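Local coordinates for protein CalS11 (PDB 3TOS) that probably catalyses an O-methyl transfer from S-adenosylmethionine in calicheamicin biosynthesis, at residues Asp191-Lys197 / Trp223-Ala229. Residues are numbered along the deposited sequence; the frame is centred on the assembly and turned at random.
Sequences DLYEPTK and WPGENIA. With SAH (S-adenosyl-L-homocysteine), chain O; GLU (glutamic acid), chain P.
Asp191 lies on one face of the Trp223 indole: its CB stands 4.0 Å from the centroid of the six-membered ring, a CH-pi contact, and its carboxylate is stacked with the ring plane at 22°. At the ring edge Trp223 NE1 donates a nearly straight bond (174°) of 2.9 Å to OE2 of the bound glutamic acid. Replacing Trp223 with a leucine would probably leave that carboxylate oxygen without this donor and Asp191 without its flat platform. Polar links are largely water-mediated: one water joins Asp191 O to Gly225 N, another bridges Thr196 OG1 and Glu226 OE2. The direct bond from Asp191 N to Glu226 OE2 is weak at 3.4 Å, while Glu226 OE1 is hydrogen-bonded to Glu217 N. In this Rossmann-like methyltransferase fold, with strand order 3-2-1-4-5-7-6, the loops leading into helices 193-203 and 225-233 line the S-adenosyl-L-homocysteine and glutamic acid pockets respectively. Beyond them segments 193-197 and 225-229 cross at -46°, their axes 8.0 Å apart at closest approach. Gly225 permits this, since a CB there would clash with Tyr193 N. Tyr193 CG, anti to its backbone N, sets the ring with Gly225 O and Ala229 N at its edge; Ile228 crosses this side chain at about a right angle, CG2 3.6 Å from Tyr193 CE1. Thr196 CG2 reaches Ala229 CB at 3.8 Å.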
ATOM      1  N   ASP B 191      25.645  29.692   8.056  1.00  9.37           N
ATOM      2  CA  ASP B 191      24.997  30.981   7.637  1.00  9.67           C
ATOM      3  C   ASP B 191      25.582  31.645   6.399  1.00 10.11           C
ATOM      4  O   ASP B 191      24.847  32.190   5.599  1.00 12.62           O
ATOM      5  CB  ASP B 191      24.915  32.010   8.793  1.00 13.18           C
ATOM      6  CG  ASP B 191      24.115  31.473   9.961  1.00 14.98           C
ATOM      7  OD1 ASP B 191      22.995  30.949   9.716  1.00 15.52           O
ATOM      8  OD2 ASP B 191      24.604  31.521  11.128  1.00 17.34           O
ATOM      9  N   LEU B 192      26.919  31.613   6.263  1.00 10.21           N
ATOM     10  CA  LEU B 192      27.643  32.471   5.314  1.00 11.46           C
ATOM     11  C   LEU B 192      27.880  31.752   4.004  1.00 11.16           C
ATOM     12  O   LEU B 192      28.147  30.521   3.968  1.00 11.01           O
ATOM     13  CB  LEU B 192      29.006  32.839   5.900  1.00 10.61           C
ATOM     14  CG  LEU B 192      28.880  33.515   7.266  1.00 11.16           C
ATOM     15  CD1 LEU B 192      30.328  33.755   7.773  1.00 14.23           C
ATOM     16  CD2 LEU B 192      28.147  34.886   7.075  1.00 11.50           C
ATOM     17  N   TYR B 193      27.879  32.554   2.928  1.00 10.80           N
ATOM     18  CA  TYR B 193      28.072  32.051   1.570  1.00 10.55           C
ATOM     19  C   TYR B 193      29.395  31.315   1.334  1.00 10.77           C
ATOM     20  O   TYR B 193      29.376  30.154   0.893  1.00 10.48           O
ATOM     21  CB  TYR B 193      27.973  33.255   0.623  1.00 10.90           C
ATOM     22  CG  TYR B 193      28.550  33.008  -0.751  1.00 11.06           C
ATOM     23  CD1 TYR B 193      27.993  32.039  -1.584  1.00 11.52           C
ATOM     24  CD2 TYR B 193      29.599  33.785  -1.222  1.00 12.30           C
ATOM     25  CE1 TYR B 193      28.508  31.779  -2.823  1.00 12.01           C
ATOM     26  CE2 TYR B 193      30.175  33.512  -2.484  1.00 12.85           C
ATOM     27  CZ  TYR B 193      29.607  32.503  -3.277  1.00 12.84           C
ATOM     28  OH  TYR B 193      30.085  32.232  -4.551  1.00 16.43           O
ATOM     29  N   GLU B 194      30.520  31.955   1.608  1.00 10.45           N
ATOM     30  CA  GLU B 194      31.837  31.363   1.182  1.00 11.19           C
ATOM     31  C   GLU B 194      32.136  29.996   1.827  1.00 10.30           C
ATOM     32  O   GLU B 194      32.499  29.060   1.114  1.00 10.92           O
ATOM     33  CB  GLU B 194      32.992  32.351   1.430  1.00 12.92           C
ATOM     34  CG  GLU B 194      32.894  33.547   0.512  1.00 15.72           C
ATOM     35  CD  GLU B 194      34.127  34.413   0.564  1.00 21.39           C
ATOM     36  OE1 GLU B 194      35.237  33.883   0.893  1.00 25.71           O
ATOM     37  OE2 GLU B 194      34.058  35.590   0.197  1.00 21.14           O
ATOM     38  N   PRO B 195      32.016  29.880   3.149  1.00  9.41           N
ATOM     39  CA  PRO B 195      32.342  28.578   3.714  1.00  8.03           C
ATOM     40  C   PRO B 195      31.313  27.527   3.328  1.00  8.53           C
ATOM     41  O   PRO B 195      31.674  26.356   3.182  1.00  9.14           O
ATOM     42  CB  PRO B 195      32.298  28.858   5.231  1.00  9.02           C
ATOM     43  CG  PRO B 195      31.494  30.071   5.397  1.00 10.45           C
ATOM     44  CD  PRO B 195      31.825  30.918   4.194  1.00  9.26           C
ATOM     45  N   THR B 196      30.046  27.917   3.180  1.00  9.09           N
ATOM     46  CA  THR B 196      29.051  26.951   2.701  1.00  8.24           C
ATOM     47  C   THR B 196      29.449  26.365   1.347  1.00  8.20           C
ATOM     48  O   THR B 196      29.339  25.153   1.153  1.00  8.79           O
ATOM     49  CB  THR B 196      27.638  27.557   2.664  1.00  8.55           C
ATOM     50  OG1 THR B 196      27.295  27.997   4.000  1.00  9.98           O
ATOM     51  CG2 THR B 196      26.592  26.542   2.146  1.00  8.19           C
ATOM     52  N   LYS B 197      29.751  27.232   0.411  1.00  9.83           N
ATOM     53  CA  LYS B 197      30.170  26.819  -0.921  1.00  9.90           C
ATOM     54  C   LYS B 197      31.383  25.900  -0.883  1.00  9.47           C
ATOM     55  O   LYS B 197      31.371  24.849  -1.533  1.00  9.48           O
ATOM     56  CB  LYS B 197      30.501  28.069  -1.777  1.00 10.57           C
ATOM     57  CG  LYS B 197      30.887  27.703  -3.256  1.00 11.40           C
ATOM     58  CD  LYS B 197      31.115  29.000  -4.042  1.00 12.80           C
ATOM     59  CE  LYS B 197      31.320  28.743  -5.544  1.00 14.77           C
ATOM     60  NZ  LYS B 197      32.653  28.191  -5.748  1.00 16.42           N
ATOM     61  N   TRP B 223      19.885  35.525   5.632  1.00 10.98           N
ATOM     62  CA  TRP B 223      21.118  34.751   5.390  1.00 10.21           C
ATOM     63  C   TRP B 223      21.022  34.052   4.055  1.00  9.25           C
ATOM     64  O   TRP B 223      20.801  32.826   3.983  1.00 10.34           O
ATOM     65  CB  TRP B 223      21.329  33.664   6.483  1.00 12.04           C
ATOM     66  CG  TRP B 223      21.438  34.190   7.893  1.00 13.03           C
ATOM     67  CD1 TRP B 223      20.549  33.980   8.906  1.00 13.61           C
ATOM     68  CD2 TRP B 223      22.511  34.961   8.442  1.00 12.45           C
ATOM     69  NE1 TRP B 223      21.006  34.574  10.066  1.00 15.07           N
ATOM     70  CE2 TRP B 223      22.203  35.192   9.805  1.00 14.33           C
ATOM     71  CE3 TRP B 223      23.702  35.484   7.915  1.00 13.58           C
ATOM     72  CZ2 TRP B 223      23.040  35.894  10.652  1.00 15.21           C
ATOM     73  CZ3 TRP B 223      24.544  36.190   8.779  1.00 13.65           C
ATOM     74  CH2 TRP B 223      24.189  36.406  10.124  1.00 15.14           C
ATOM     75  N   PRO B 224      21.174  34.818   2.978  1.00  9.65           N
ATOM     76  CA  PRO B 224      21.006  34.245   1.640  1.00  9.73           C
ATOM     77  C   PRO B 224      22.234  33.408   1.200  1.00 10.46           C
ATOM     78  O   PRO B 224      22.188  32.869   0.087  1.00 10.80           O
ATOM     79  CB  PRO B 224      20.826  35.502   0.767  1.00 11.01           C
ATOM     80  CG  PRO B 224      21.727  36.536   1.436  1.00 10.69           C
ATOM     81  CD  PRO B 224      21.535  36.252   2.953  1.00 10.56           C
ATOM     82  N   GLY B 225      23.282  33.288   2.039  1.00  9.14           N
ATOM     83  CA  GLY B 225      24.519  32.655   1.570  1.00  9.95           C
ATOM     84  C   GLY B 225      24.395  31.177   1.198  1.00 10.99           C
ATOM     85  O   GLY B 225      25.024  30.725   0.245  1.00 10.93           O
ATOM     86  N   GLU B 226      23.616  30.410   1.976  1.00 10.80           N
ATOM     87  CA  GLU B 226      23.419  28.974   1.641  1.00 10.26           C
ATOM     88  C   GLU B 226      22.742  28.802   0.284  1.00 10.39           C
ATOM     89  O   GLU B 226      23.115  27.912  -0.502  1.00  9.05           O
ATOM     90  CB  GLU B 226      22.655  28.277   2.764  1.00 10.96           C
ATOM     91  CG  GLU B 226      23.561  28.061   3.984  1.00 11.90           C
ATOM     92  CD  GLU B 226      22.799  27.756   5.235  1.00 12.36           C
ATOM     93  OE1 GLU B 226      21.577  27.485   5.157  1.00 12.56           O
ATOM     94  OE2 GLU B 226      23.416  27.847   6.316  1.00 14.28           O
ATOM     95  N   ASN B 227      21.748  29.651   0.001  1.00  9.44           N
ATOM     96  CA  ASN B 227      21.041  29.581  -1.264  1.00  9.13           C
ATOM     97  C   ASN B 227      21.988  29.971  -2.418  1.00 10.21           C
ATOM     98  O   ASN B 227      22.082  29.254  -3.432  1.00 11.80           O
ATOM     99  CB  ASN B 227      19.799  30.518  -1.213  1.00 10.31           C
ATOM    100  CG  ASN B 227      18.933  30.427  -2.450  1.00 11.44           C
ATOM    101  OD1 ASN B 227      19.434  30.484  -3.572  1.00 13.45           O
ATOM    102  ND2 ASN B 227      17.626  30.223  -2.253  1.00 12.39           N
ATOM    103  N   ILE B 228      22.701  31.069  -2.253  1.00  9.56           N
ATOM    104  CA  ILE B 228      23.623  31.507  -3.291  1.00  9.74           C
ATOM    105  C   ILE B 228      24.685  30.423  -3.542  1.00  9.92           C
ATOM    106  O   ILE B 228      25.011  30.126  -4.711  1.00 11.10           O
ATOM    107  CB  ILE B 228      24.319  32.832  -2.919  1.00 10.17           C
ATOM    108  CG1 ILE B 228      23.293  33.992  -2.860  1.00 10.75           C
ATOM    109  CG2 ILE B 228      25.359  33.203  -3.989  1.00 10.74           C
ATOM    110  CD1 ILE B 228      23.779  35.161  -1.978  1.00 12.94           C
ATOM    111  N   ALA B 229      25.157  29.791  -2.465  1.00 10.71           N
ATOM    112  CA  ALA B 229      26.116  28.706  -2.569  1.00 10.30           C
ATOM    113  C   ALA B 229      25.520  27.507  -3.350  1.00 10.86           C
ATOM    114  O   ALA B 229      26.165  26.953  -4.280  1.00 13.41           O
ATOM    115  CB  ALA B 229      26.602  28.261  -1.203  1.00 10.72           C
TER
HETATM  116  N   SAH O 258      24.347  24.818  15.146  1.00  9.79           N
HETATM  117  CA  SAH O 258      24.361  25.864  16.219  1.00 10.23           C
HETATM  118  CB  SAH O 258      24.342  27.281  15.671  1.00  9.20           C
HETATM  119  CG  SAH O 258      25.620  27.616  14.874  1.00  9.29           C
HETATM  120  SD  SAH O 258      25.770  29.382  14.699  1.00 10.34           S
HETATM  121  C   SAH O 258      23.107  25.635  17.059  1.00 12.03           C
HETATM  122  O   SAH O 258      22.878  26.359  18.077  1.00 12.30           O
HETATM  123  OXT SAH O 258      22.356  24.676  16.839  1.00 11.85           O
HETATM  124  C5' SAH O 258      26.851  29.557  13.270  1.00  9.70           C
HETATM  125  C4' SAH O 258      28.294  28.988  13.487  1.00  9.00           C
HETATM  126  O4' SAH O 258      28.953  28.918  12.215  1.00  9.67           O
HETATM  127  C3' SAH O 258      29.108  29.967  14.346  1.00  9.51           C
HETATM  128  O3' SAH O 258      29.511  29.331  15.585  1.00 10.19           O
HETATM  129  C2' SAH O 258      30.265  30.336  13.433  1.00 10.52           C
HETATM  130  O2' SAH O 258      31.531  30.528  14.096  1.00 11.26           O
HETATM  131  C1' SAH O 258      30.312  29.130  12.464  1.00  9.10           C
HETATM  132  N9  SAH O 258      30.981  29.467  11.184  1.00  9.50           N
HETATM  133  C8  SAH O 258      30.576  30.355  10.237  1.00 11.22           C
HETATM  134  N7  SAH O 258      31.544  30.372   9.285  1.00 10.20           N
HETATM  135  C5  SAH O 258      32.544  29.532   9.622  1.00  9.83           C
HETATM  136  C6  SAH O 258      33.816  29.132   9.010  1.00  9.24           C
HETATM  137  N6  SAH O 258      34.231  29.716   7.862  1.00 12.05           N
HETATM  138  N1  SAH O 258      34.543  28.201   9.678  1.00 10.83           N
HETATM  139  C2  SAH O 258      34.113  27.638  10.847  1.00 10.60           C
HETATM  140  N3  SAH O 258      32.990  28.006  11.503  1.00 10.02           N
HETATM  141  C4  SAH O 258      32.168  28.910  10.862  1.00  9.51           C
HETATM  142  N   GLU P 259      20.417  29.577  12.510  1.00 23.68           N
HETATM  143  CA  GLU P 259      20.321  29.988  13.957  1.00 23.74           C
HETATM  144  C   GLU P 259      18.894  29.739  14.451  1.00 25.40           C
HETATM  145  O   GLU P 259      18.046  29.254  13.680  1.00 25.37           O
HETATM  146  CB  GLU P 259      20.688  31.493  14.148  1.00 24.03           C
HETATM  147  CG  GLU P 259      19.739  32.445  13.377  1.00 24.32           C
HETATM  148  CD  GLU P 259      20.131  33.925  13.483  1.00 23.99           C
HETATM  149  OE1 GLU P 259      20.841  34.317  14.445  1.00 24.08           O
HETATM  150  OE2 GLU P 259      19.636  34.711  12.661  1.00 22.84           O
HETATM  151  OXT GLU P 259      18.525  30.031  15.604  1.00 26.50           O
HETATM  152  O   HOH W   1      24.418  34.639   4.326  1.00 10.93           O
HETATM  153  O   HOH W   2      22.575  30.869   4.699  1.00 14.31           O
HETATM  154  O   HOH W   3      25.891  26.610   6.011  1.00 10.18           O